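Local coordinates for protein glutathione S-transferase (PDB 2YCD) that probably conjugates glutathione to electrophilic compounds, possibly herbicides among them, as a dimeric member of the glutathione S-transferase superfamily from a soil bacterium, at residues L200-Y203 with V204-K208; Q105-R108 with A109-V112. All coordinates share one frame; numbering follows the deposited sequence. Where two conformers were deposited one is given.

Contact 1: L200-Y203 with V204-K208; sequences LLAY and VERGK
R206 reaches back one helical turn to Y203 and A202 because its CG stands beside the backbone N (chi1 -80°) and its chain then bends at chi3 (-65°). The guanidinium folds down onto the helix. One of its faces lies against Y203 CA, which sits 3.5 Å from R206 NH2 and is offset toward the rim of the group. R206 NH1 touches A202 CB at 3.8 Å. Y203 CG is anti to its backbone N (chi1 171°), and the ring presents its edge to the arginine: R206 NH2 lies near the ring plane, 3.8 Å from Y203 CD1. The ring and guanidinium planes are well tilted to each other. R206 NH2 is held by the backbone O of E168, and Y203 OH by D178 of helix 176-185.

The frame is one continuous alpha helix, 198-208, in the all-helical C-terminal domain of the GST fold. The i to i+4 bond from V204 N to L200 O is 2.9 Å long, and that from R206 N to A202 O is 2.8 Å. V204 packs its CG2 against L200 O at 3.4 Å. On another side, E205 CG lies 3.3 Å from L201 O. The carboxylate of E205 forms a salt bridge with K208, its OE2 being 3.3 Å from K208 NZ; the hydrogen bond in it is weak. K208 also pairs with E189.

Contact 2: Q105-R108 with A109-V112; sequences QLRR and ARTV
T111 and R107 make the tight part of this contact, in the first turns of helix 105-135. The carbonyl O of R107 accepts two bonds. T111 N gives the usual helical one at 3.0 Å, and T111 OG1 gives a second at 2.8 Å. They reach the oxygen from opposite faces of the carbonyl plane, and the hydroxyl sits 37° out of that plane. OG1 can do this because it stands beside its own backbone N (chi1 -58°). The bond satisfies the hydroxyl of a buried residue within the helix. Nearby, V112 CG2 rests 3.4 Å from R108 O, and A109 CB lies 3.6 Å from Q105 O.

The arginine side is looser. R110 bends at chi3 and runs back along the helix. Its guanidinium has L106 O and R107 CA over one face, both offset toward the rim. R110 NH2 is 3.7 Å from R107 CG, and R110 NH1 is 4.0 Å from L106 CB. The guanidiniums of R107 and R110 are nearly perpendicular, and their charged atoms do not touch. R107 is exposed, whereas R110 forms a salt bridge with E171.

In the conformer given, the extended R108 hydrogen-bonds to P102 O and Q95 OE1 of helix 86-96. Across the dimer interface, L106 packs on L81 and R110 on I82, both in strand 81-84 of the second subunit, while A109 meets H92 in its helix 86-96.

How the contacts relate
From the N terminus, the chain first builds the thioredoxin-like domain with its four-stranded sheet. It then enters helix 105-135, where contact 2 forms at the very start. Contact 1 comes much later, in helix 198-208, after helices 142-164 and 176-185. Each contact lies within one helix, so neither closes a loop, and the two neither nest nor cross. They follow in series, with centres 22 Å apart and nearest atoms about 10 Å apart. Contact 2 faces the second subunit and its N-terminal domain. Contact 1 touches no other chain and instead packs on helices 142-164 and 176-185 within the C-terminal domain.

Contact 1: L200-Y203 with V204-K208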
ATOM      1  N   LEU A 200      11.059  18.619   2.105  1.00 10.83           N
ATOM      2  CA  LEU A 200      11.063  17.159   2.255  1.00 11.07           C
ATOM      3  C   LEU A 200      12.337  16.654   2.915  1.00 11.14           C
ATOM      4  O   LEU A 200      12.289  15.763   3.776  1.00 10.82           O
ATOM      5  CB  LEU A 200      10.839  16.477   0.900  1.00 11.01           C
ATOM      6  CG  LEU A 200       9.524  16.764   0.163  1.00 11.06           C
ATOM      7  CD1 LEU A 200       9.437  15.873  -1.057  1.00 11.80           C
ATOM      8  CD2 LEU A 200       8.309  16.579   1.048  1.00 12.37           C
ATOM      9  N   LEU A 201      13.481  17.220   2.526  1.00 11.78           N
ATOM     10  CA  LEU A 201      14.751  16.910   3.166  1.00 12.14           C
ATOM     11  C   LEU A 201      14.702  17.222   4.660  1.00 13.80           C
ATOM     12  O   LEU A 201      15.118  16.418   5.488  1.00 12.99           O
ATOM     13  CB  LEU A 201      15.855  17.727   2.503  1.00 15.99           C
ATOM     14  CG  LEU A 201      17.258  17.472   3.054  1.00 16.80           C
ATOM     15  CD1 LEU A 201      17.617  15.988   2.936  1.00 24.44           C
ATOM     16  CD2 LEU A 201      18.253  18.336   2.292  1.00 23.10           C
ATOM     17  N   ALA A 202      14.195  18.400   5.006  1.00 11.34           N
ATOM     18  CA  ALA A 202      14.105  18.815   6.401  1.00 11.24           C
ATOM     19  C   ALA A 202      13.151  17.914   7.183  1.00  9.00           C
ATOM     20  O   ALA A 202      13.387  17.613   8.359  1.00 12.31           O
ATOM     21  CB  ALA A 202      13.667  20.290   6.495  1.00 12.58           C
ATOM     22  N   TYR A 203      12.069  17.501   6.524  1.00 10.41           N
ATOM     23  CA  TYR A 203      11.093  16.574   7.104  1.00  9.96           C
ATOM     24  C   TYR A 203      11.751  15.222   7.444  1.00 10.13           C
ATOM     25  O   TYR A 203      11.644  14.733   8.563  1.00 10.08           O
ATOM     26  CB  TYR A 203       9.926  16.429   6.119  1.00 11.10           C
ATOM     27  CG  TYR A 203       8.915  15.340   6.436  1.00  9.98           C
ATOM     28  CD1 TYR A 203       8.070  15.436   7.526  1.00  9.26           C
ATOM     29  CD2 TYR A 203       8.811  14.216   5.621  1.00  9.61           C
ATOM     30  CE1 TYR A 203       7.136  14.444   7.809  1.00 10.25           C
ATOM     31  CE2 TYR A 203       7.882  13.225   5.879  1.00  9.06           C
ATOM     32  CZ  TYR A 203       7.050  13.330   6.968  1.00  8.50           C
ATOM     33  OH  TYR A 203       6.149  12.326   7.239  1.00  9.25           O
ATOM     34  N   VAL A 204      12.473  14.657   6.490  1.00  9.83           N
ATOM     35  CA  VAL A 204      13.193  13.405   6.731  1.00  9.83           C
ATOM     36  C   VAL A 204      14.189  13.580   7.888  1.00 10.53           C
ATOM     37  O   VAL A 204      14.268  12.732   8.778  1.00 10.20           O
ATOM     38  CB  VAL A 204      13.917  12.957   5.463  1.00  9.49           C
ATOM     39  CG1 VAL A 204      14.910  11.829   5.772  1.00 11.04           C
ATOM     40  CG2 VAL A 204      12.900  12.511   4.417  1.00 11.72           C
ATOM     41  N   GLU A 205      14.943  14.681   7.884  1.00 11.56           N
ATOM     42  CA  GLU A 205      15.897  14.929   8.961  1.00 10.91           C
ATOM     43  C   GLU A 205      15.215  15.098  10.322  1.00  9.62           C
ATOM     44  O   GLU A 205      15.753  14.643  11.350  1.00 10.93           O
ATOM     45  CB  GLU A 205      16.828  16.114   8.652  1.00 12.73           C
ATOM     46  CG  GLU A 205      17.768  15.872   7.459  1.00 16.78           C
ATOM     47  CD  GLU A 205      18.656  14.643   7.619  1.00 39.71           C
ATOM     48  OE1 GLU A 205      19.009  14.297   8.765  1.00 38.80           O
ATOM     49  OE2 GLU A 205      19.007  14.021   6.591  1.00 33.84           O
ATOM     50  N   ARG A 206      14.037  15.716  10.353  1.00 11.34           N
ATOM     51  CA  ARG A 206      13.293  15.846  11.611  1.00 11.34           C
ATOM     52  C   ARG A 206      12.969  14.469  12.211  1.00  9.58           C
ATOM     53  O   ARG A 206      13.045  14.264  13.431  1.00 10.59           O
ATOM     54  CB  ARG A 206      11.997  16.638  11.411  1.00 14.64           C
ATOM     55  CG  ARG A 206      12.203  18.146  11.363  1.00 22.61           C
ATOM     56  CD  ARG A 206      10.898  18.907  11.611  1.00 23.15           C
ATOM     57  NE  ARG A 206       9.920  18.692  10.561  1.00 21.55           N
ATOM     58  CZ  ARG A 206       9.957  19.282   9.376  1.00 18.64           C
ATOM     59  NH1 ARG A 206      10.949  20.123   9.074  1.00 16.63           N
ATOM     60  NH2 ARG A 206       9.010  19.036   8.492  1.00 20.88           N
ATOM     61  N   GLY A 207      12.584  13.526  11.349  1.00 10.62           N
ATOM     62  CA  GLY A 207      12.309  12.172  11.809  1.00  9.94           C
ATOM     63  C   GLY A 207      13.571  11.455  12.293  1.00  8.51           C
ATOM     64  O   GLY A 207      13.563  10.794  13.332  1.00  9.77           O
ATOM     65  N   LYS A 208      14.650  11.580  11.529  1.00  8.85           N
ATOM     66  CA  LYS A 208      15.911  10.910  11.852  1.00  8.44           C
ATOM     67  C   LYS A 208      16.523  11.416  13.153  1.00 11.42           C
ATOM     68  O   LYS A 208      17.304  10.696  13.783  1.00 11.53           O
ATOM     69  CB  LYS A 208      16.916  11.077  10.707  1.00 11.11           C
ATOM     70  CG  LYS A 208      16.509  10.325   9.424  1.00 10.04           C
ATOM     71  CD  LYS A 208      17.357  10.688   8.207  1.00 15.06           C
ATOM     72  CE  LYS A 208      18.829  10.461   8.403  1.00 24.42           C
ATOM     73  NZ  LYS A 208      19.564  10.812   7.140  1.00 22.08           N
TER

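Contact 2: Q105-R108 with A109-V112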
ATOM      1  N   GLN A 105     -11.307  10.994  16.116  1.00 21.82           N
ATOM      2  CA  GLN A 105     -11.629  10.094  15.008  1.00 27.08           C
ATOM      3  C   GLN A 105     -11.354  10.676  13.619  1.00 19.40           C
ATOM      4  O   GLN A 105     -10.911   9.951  12.722  1.00 20.74           O
ATOM      5  CB  GLN A 105     -13.075   9.595  15.108  1.00 38.97           C
ATOM      6  CG  GLN A 105     -13.291   8.570  16.213  1.00 35.96           C
ATOM      7  CD  GLN A 105     -12.228   7.479  16.222  1.00 57.32           C
ATOM      8  OE1 GLN A 105     -11.974   6.825  15.205  1.00 44.58           O
ATOM      9  NE2 GLN A 105     -11.593   7.284  17.376  1.00 59.46           N
ATOM     10  N   LEU A 106     -11.601  11.970  13.437  1.00 18.01           N
ATOM     11  CA  LEU A 106     -11.329  12.603  12.154  1.00 18.93           C
ATOM     12  C   LEU A 106      -9.831  12.625  11.874  1.00 23.12           C
ATOM     13  O   LEU A 106      -9.380  12.240  10.795  1.00 16.72           O
ATOM     14  CB  LEU A 106     -11.914  14.022  12.101  1.00 22.89           C
ATOM     15  CG  LEU A 106     -13.125  14.221  11.182  1.00 44.02           C
ATOM     16  CD1 LEU A 106     -14.337  13.468  11.709  1.00 40.77           C
ATOM     17  CD2 LEU A 106     -13.440  15.701  11.009  1.00 37.48           C
ATOM     18  N   ARG A 107      -9.063  13.079  12.855  1.00 17.46           N
ATOM     19  CA  ARG A 107      -7.612  13.136  12.715  1.00 20.32           C
ATOM     20  C   ARG A 107      -7.031  11.740  12.506  1.00 14.61           C
ATOM     21  O   ARG A 107      -6.097  11.554  11.717  1.00 13.85           O
ATOM     22  CB  ARG A 107      -6.987  13.806  13.943  1.00 22.52           C
ATOM     23  CG  ARG A 107      -7.407  15.264  14.102  1.00 27.80           C
ATOM     24  CD  ARG A 107      -6.809  15.893  15.352  1.00 50.04           C
ATOM     25  NE  ARG A 107      -6.831  14.978  16.490  1.00 49.69           N
ATOM     26  CZ  ARG A 107      -6.588  15.338  17.746  1.00 61.55           C
ATOM     27  NH1 ARG A 107      -6.319  16.605  18.033  1.00 58.14           N
ATOM     28  NH2 ARG A 107      -6.621  14.431  18.716  1.00 50.49           N
ATOM     29  N   ARG A 108      -7.578  10.755  13.194  1.00 11.73           N
ATOM     30  CA  ARG A 108      -7.130   9.382  13.049  0.64 12.20           C
ATOM     31  C   ARG A 108      -7.333   8.865  11.620  1.00  9.46           C
ATOM     32  O   ARG A 108      -6.445   8.237  11.040  1.00  9.98           O
ATOM     33  CB  ARG A 108      -7.876   8.495  14.038  0.64 14.19           C
ATOM     34  CG  ARG A 108      -7.202   7.185  14.376  0.64 17.19           C
ATOM     35  CD  ARG A 108      -8.071   6.417  15.359  0.64 22.72           C
ATOM     36  NE  ARG A 108      -7.449   5.200  15.871  0.64 18.86           N
ATOM     37  CZ  ARG A 108      -6.706   5.155  16.975  0.64 17.52           C
ATOM     38  NH1 ARG A 108      -6.486   6.262  17.673  0.64 21.30           N
ATOM     39  NH2 ARG A 108      -6.187   4.004  17.383  0.64 19.93           N
ATOM     40  N   ALA A 109      -8.508   9.129  11.048  1.00  9.32           N
ATOM     41  CA  ALA A 109      -8.808   8.682   9.696  1.00  9.18           C
ATOM     42  C   ALA A 109      -7.856   9.316   8.690  1.00 10.42           C
ATOM     43  O   ALA A 109      -7.427   8.654   7.731  1.00  9.02           O
ATOM     44  CB  ALA A 109     -10.278   8.994   9.358  1.00  9.79           C
ATOM     45  N   ARG A 110      -7.527  10.593   8.875  1.00 10.08           N
ATOM     46  CA  ARG A 110      -6.579  11.244   7.983  1.00 10.87           C
ATOM     47  C   ARG A 110      -5.153  10.700   8.157  1.00  9.89           C
ATOM     48  O   ARG A 110      -4.391  10.620   7.184  1.00 10.42           O
ATOM     49  CB  ARG A 110      -6.608  12.763   8.165  1.00 13.44           C
ATOM     50  CG  ARG A 110      -7.973  13.356   7.815  1.00 15.13           C
ATOM     51  CD  ARG A 110      -7.861  14.845   7.538  1.00 27.96           C
ATOM     52  NE  ARG A 110      -7.417  15.563   8.729  1.00 28.92           N
ATOM     53  CZ  ARG A 110      -8.237  16.088   9.637  1.00 42.90           C
ATOM     54  NH1 ARG A 110      -9.552  15.988   9.485  1.00 32.38           N
ATOM     55  NH2 ARG A 110      -7.743  16.721  10.697  1.00 41.67           N
ATOM     56  N   THR A 111      -4.788  10.317   9.377  1.00 10.11           N
ATOM     57  CA  THR A 111      -3.483   9.713   9.624  1.00  9.06           C
ATOM     58  C   THR A 111      -3.386   8.400   8.845  1.00  9.04           C
ATOM     59  O   THR A 111      -2.369   8.121   8.191  1.00  8.67           O
ATOM     60  CB  THR A 111      -3.275   9.476  11.127  1.00 10.58           C
ATOM     61  OG1 THR A 111      -3.403  10.728  11.819  1.00 13.81           O
ATOM     62  CG2 THR A 111      -1.874   8.924  11.398  1.00 10.33           C
ATOM     63  N   VAL A 112      -4.447   7.599   8.892  1.00  8.98           N
ATOM     64  CA  VAL A 112      -4.485   6.348   8.139  1.00  7.41           C
ATOM     65  C   VAL A 112      -4.406   6.626   6.624  1.00  8.36           C
ATOM     66  O   VAL A 112      -3.705   5.900   5.899  1.00  7.78           O
ATOM     67  CB  VAL A 112      -5.748   5.525   8.527  1.00 10.73           C
ATOM     68  CG1 VAL A 112      -5.951   4.325   7.608  1.00  9.71           C
ATOM     69  CG2 VAL A 112      -5.651   5.082   9.993  1.00 12.48           C
TER